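Local coordinates for protein beta-glucosidase (Saccharopolyspora erythraea D, PDB 5M6G) that probably hydrolyses terminal, non-reducing beta-D-glucosyl residues, releasing beta-D-glucose, as a two-domain member of glycosyl hydrolase family 3, at residues A[80-90]-A[118-129]. Numbering follows the deposited sequence.
With SOR (sorbitol), chain L.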
# COMPACT_ATOMS: atom_id res chain seq x y z
N VAL A 80 -18.81 -13.31 -14.76
CA VAL A 80 -17.56 -12.81 -15.34
C VAL A 80 -17.32 -13.45 -16.70
O VAL A 80 -17.01 -12.77 -17.68
CB VAL A 80 -16.38 -13.06 -14.38
CG1 VAL A 80 -15.05 -12.78 -15.08
CG2 VAL A 80 -16.53 -12.18 -13.13
N ALA A 81 -17.50 -14.77 -16.79
CA ALA A 81 -17.34 -15.45 -18.08
C ALA A 81 -18.41 -15.02 -19.08
O ALA A 81 -18.10 -14.76 -20.25
CB ALA A 81 -17.36 -16.96 -17.89
N ASP A 82 -19.68 -14.94 -18.64
CA ASP A 82 -20.76 -14.58 -19.56
C ASP A 82 -20.51 -13.24 -20.24
O ASP A 82 -20.89 -13.05 -21.40
CB ASP A 82 -22.10 -14.54 -18.83
CG ASP A 82 -22.63 -15.92 -18.47
OD1 ASP A 82 -22.05 -16.93 -18.92
OD2 ASP A 82 -23.63 -15.99 -17.73
N HIS A 83 -19.87 -12.29 -19.55
CA HIS A 83 -19.62 -10.97 -20.12
C HIS A 83 -18.21 -10.83 -20.68
O HIS A 83 -17.84 -9.74 -21.14
CB HIS A 83 -19.89 -9.88 -19.08
CG HIS A 83 -21.35 -9.74 -18.74
ND1 HIS A 83 -21.93 -10.36 -17.66
CD2 HIS A 83 -22.34 -9.08 -19.38
CE1 HIS A 83 -23.22 -10.08 -17.64
NE2 HIS A 83 -23.50 -9.30 -18.67
N ARG A 84 -17.43 -11.91 -20.67
CA ARG A 84 -16.07 -11.91 -21.22
C ARG A 84 -15.22 -10.85 -20.52
O ARG A 84 -14.41 -10.16 -21.14
CB ARG A 84 -16.08 -11.68 -22.73
CG ARG A 84 -17.16 -12.48 -23.48
CD ARG A 84 -16.93 -13.96 -23.38
NE ARG A 84 -17.77 -14.70 -24.33
CZ ARG A 84 -18.71 -15.58 -24.01
NH1 ARG A 84 -18.96 -15.86 -22.73
NH2 ARG A 84 -19.41 -16.18 -24.96
N ILE A 85 -15.41 -10.72 -19.21
CA ILE A 85 -14.75 -9.67 -18.44
C ILE A 85 -13.27 -10.02 -18.27
O ILE A 85 -12.90 -11.19 -18.10
CB ILE A 85 -15.49 -9.47 -17.11
CG1 ILE A 85 -16.72 -8.59 -17.35
CG2 ILE A 85 -14.58 -8.90 -16.01
CD1 ILE A 85 -17.79 -8.72 -16.32
N GLY A 86 -12.41 -9.00 -18.34
CA GLY A 86 -10.98 -9.26 -18.36
C GLY A 86 -10.36 -9.45 -16.99
O GLY A 86 -9.34 -10.14 -16.86
N SER A 87 -10.96 -8.89 -15.95
CA SER A 87 -10.30 -8.91 -14.66
C SER A 87 -11.32 -8.86 -13.55
O SER A 87 -12.43 -8.35 -13.72
CB SER A 87 -9.32 -7.73 -14.53
OG SER A 87 -8.64 -7.78 -13.29
N VAL A 88 -10.93 -9.40 -12.39
CA VAL A 88 -11.68 -9.27 -11.15
C VAL A 88 -10.71 -8.78 -10.08
O VAL A 88 -9.50 -9.05 -10.15
CB VAL A 88 -12.34 -10.60 -10.75
CG1 VAL A 88 -13.03 -10.51 -9.39
CG2 VAL A 88 -13.35 -11.04 -11.82
N LEU A 89 -11.22 -8.02 -9.11
CA LEU A 89 -10.43 -7.64 -7.95
C LEU A 89 -11.19 -7.97 -6.67
O LEU A 89 -12.42 -8.11 -6.67
CB LEU A 89 -10.05 -6.14 -7.92
CG LEU A 89 -11.12 -5.13 -7.46
CD1 LEU A 89 -10.49 -3.90 -6.79
CD2 LEU A 89 -12.01 -4.69 -8.62
N SER A 90 -10.43 -8.13 -5.60
CA SER A 90 -10.97 -8.03 -4.25
C SER A 90 -10.67 -6.62 -3.76
O SER A 90 -9.50 -6.23 -3.70
CB SER A 90 -10.36 -9.07 -3.31
OG SER A 90 -10.97 -10.33 -3.48
N THR A 118 -14.75 -19.88 -21.87
CA THR A 118 -15.33 -19.03 -22.89
C THR A 118 -14.83 -19.46 -24.26
O THR A 118 -13.87 -20.23 -24.36
CB THR A 118 -14.97 -17.57 -22.62
OG1 THR A 118 -13.55 -17.41 -22.77
CG2 THR A 118 -15.39 -17.16 -21.23
N PRO A 119 -15.43 -18.95 -25.35
CA PRO A 119 -14.99 -19.40 -26.69
C PRO A 119 -13.51 -19.18 -26.96
O PRO A 119 -12.86 -20.05 -27.54
CB PRO A 119 -15.88 -18.59 -27.63
CG PRO A 119 -17.16 -18.42 -26.85
CD PRO A 119 -16.68 -18.17 -25.43
N LEU A 120 -12.94 -18.03 -26.55
CA LEU A 120 -11.51 -17.81 -26.73
C LEU A 120 -10.69 -18.31 -25.56
O LEU A 120 -9.48 -18.53 -25.72
CB LEU A 120 -11.21 -16.32 -26.95
CG LEU A 120 -11.82 -15.76 -28.24
CD1 LEU A 120 -11.65 -14.24 -28.29
CD2 LEU A 120 -11.16 -16.40 -29.44
N GLY A 121 -11.30 -18.49 -24.39
CA GLY A 121 -10.57 -19.00 -23.25
C GLY A 121 -9.50 -18.06 -22.73
O GLY A 121 -8.46 -18.52 -22.24
N ILE A 122 -9.71 -16.75 -22.85
CA ILE A 122 -8.77 -15.76 -22.33
C ILE A 122 -8.76 -15.83 -20.81
O ILE A 122 -9.79 -15.57 -20.18
CB ILE A 122 -9.11 -14.34 -22.79
CG1 ILE A 122 -9.02 -14.23 -24.32
CG2 ILE A 122 -8.19 -13.33 -22.10
CD1 ILE A 122 -9.42 -12.85 -24.84
N PRO A 123 -7.63 -16.14 -20.18
CA PRO A 123 -7.64 -16.28 -18.73
C PRO A 123 -7.85 -14.93 -18.06
O PRO A 123 -7.52 -13.87 -18.60
CB PRO A 123 -6.26 -16.86 -18.41
CG PRO A 123 -5.41 -16.44 -19.56
CD PRO A 123 -6.30 -16.34 -20.76
N LEU A 124 -8.47 -15.00 -16.89
CA LEU A 124 -8.68 -13.83 -16.06
C LEU A 124 -7.37 -13.39 -15.42
O LEU A 124 -6.49 -14.21 -15.13
CB LEU A 124 -9.70 -14.16 -14.97
CG LEU A 124 -10.52 -13.08 -14.32
CD1 LEU A 124 -11.46 -12.47 -15.33
CD2 LEU A 124 -11.30 -13.72 -13.18
N ILE A 125 -7.25 -12.09 -15.17
CA ILE A 125 -6.21 -11.55 -14.29
C ILE A 125 -6.91 -11.03 -13.04
O ILE A 125 -7.96 -10.37 -13.13
CB ILE A 125 -5.35 -10.48 -14.99
CG1 ILE A 125 -4.08 -10.16 -14.18
CG2 ILE A 125 -6.14 -9.19 -15.27
CD1 ILE A 125 -3.12 -9.23 -14.92
N TYR A 126 -6.39 -11.38 -11.87
CA TYR A 126 -7.03 -11.03 -10.61
C TYR A 126 -6.13 -10.04 -9.86
O TYR A 126 -4.93 -10.29 -9.72
CB TYR A 126 -7.27 -12.28 -9.75
CG TYR A 126 -8.36 -12.12 -8.71
CD1 TYR A 126 -8.16 -11.32 -7.58
CD2 TYR A 126 -9.58 -12.76 -8.85
CE1 TYR A 126 -9.15 -11.17 -6.62
CE2 TYR A 126 -10.59 -12.62 -7.90
CZ TYR A 126 -10.36 -11.82 -6.79
OH TYR A 126 -11.36 -11.68 -5.85
N GLY A 127 -6.71 -8.93 -9.41
CA GLY A 127 -5.97 -7.92 -8.68
C GLY A 127 -6.39 -7.78 -7.22
O GLY A 127 -7.51 -8.14 -6.86
N VAL A 128 -5.50 -7.26 -6.38
CA VAL A 128 -5.78 -7.12 -4.96
C VAL A 128 -4.84 -6.06 -4.41
O VAL A 128 -3.78 -5.80 -4.97
CB VAL A 128 -5.57 -8.48 -4.23
CG1 VAL A 128 -4.09 -8.83 -4.13
CG2 VAL A 128 -6.20 -8.45 -2.85
N ASP A 129 -5.23 -5.45 -3.29
CA ASP A 129 -4.31 -4.59 -2.54
C ASP A 129 -3.46 -5.47 -1.64
O ASP A 129 -3.89 -5.87 -0.55
CB ASP A 129 -5.05 -3.54 -1.72
CG ASP A 129 -5.82 -2.56 -2.57
OD1 ASP A 129 -5.19 -1.63 -3.14
OD2 ASP A 129 -7.05 -2.71 -2.67
C1 SOR L . -6.02 2.42 -4.15
C2 SOR L . -6.57 1.02 -3.96
C3 SOR L . -8.09 1.07 -4.04
C4 SOR L . -8.71 -0.22 -3.50
C5 SOR L . -10.16 -0.03 -3.04
C6 SOR L . -10.55 -1.25 -2.21
O1 SOR L . -4.74 2.54 -3.57
O2 SOR L . -6.05 0.17 -4.96
O3 SOR L . -8.46 1.26 -5.38
O4 SOR L . -8.66 -1.22 -4.50
O5 SOR L . -10.33 1.15 -2.28
O6 SOR L . -11.70 -0.98 -1.44
O HOH W 1 -10.42 -12.58 -19.48
O HOH W 2 -7.67 -5.37 -1.89
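The phenol ring of Y126 leans across to the neighbouring strand, its OH donating to S90 OG at 2.8 Å with that oxygen in the plane of the ring, while V88 O lies 3.6 Å from the ring plane over one face, nearer the ring's margin than its centre. V88 CG1 meets the ring at CE2 (3.6 Å). The other methyl of V88, CG2, faces L124 CD2, and L124 reaches further with CD1 to V80 CG1, the two side chains crossing at about a right angle. With phenylalanine in place of Y126, the ring could still pack on V88, but S90 OG would probably lose its donor across the strands. Strands 87-90 and 125-128, which carry V88, S90 and Y126, run parallel, the two strands of a beta-alpha-beta unit of the N-terminal TIM-barrel-like domain, whose helix 101-116 packs on Y126 and L124 through M107 and Y111. On the face bearing S87 and I125, S87 OG, anti to its own N (chi1 -178°), donates to I125 O from above the carbonyl plane, whereas V88 N approaches that oxygen in plane. Where helix 77-82 ends, P119 CD sits over one face of the R84 guanidinium. Past the strands, a water bridges S90 O to D129 N and OD2, and D129 accepts from sorbitol O2 through OD1 (2.7 Å) and O4 through OD2 (2.9 Å).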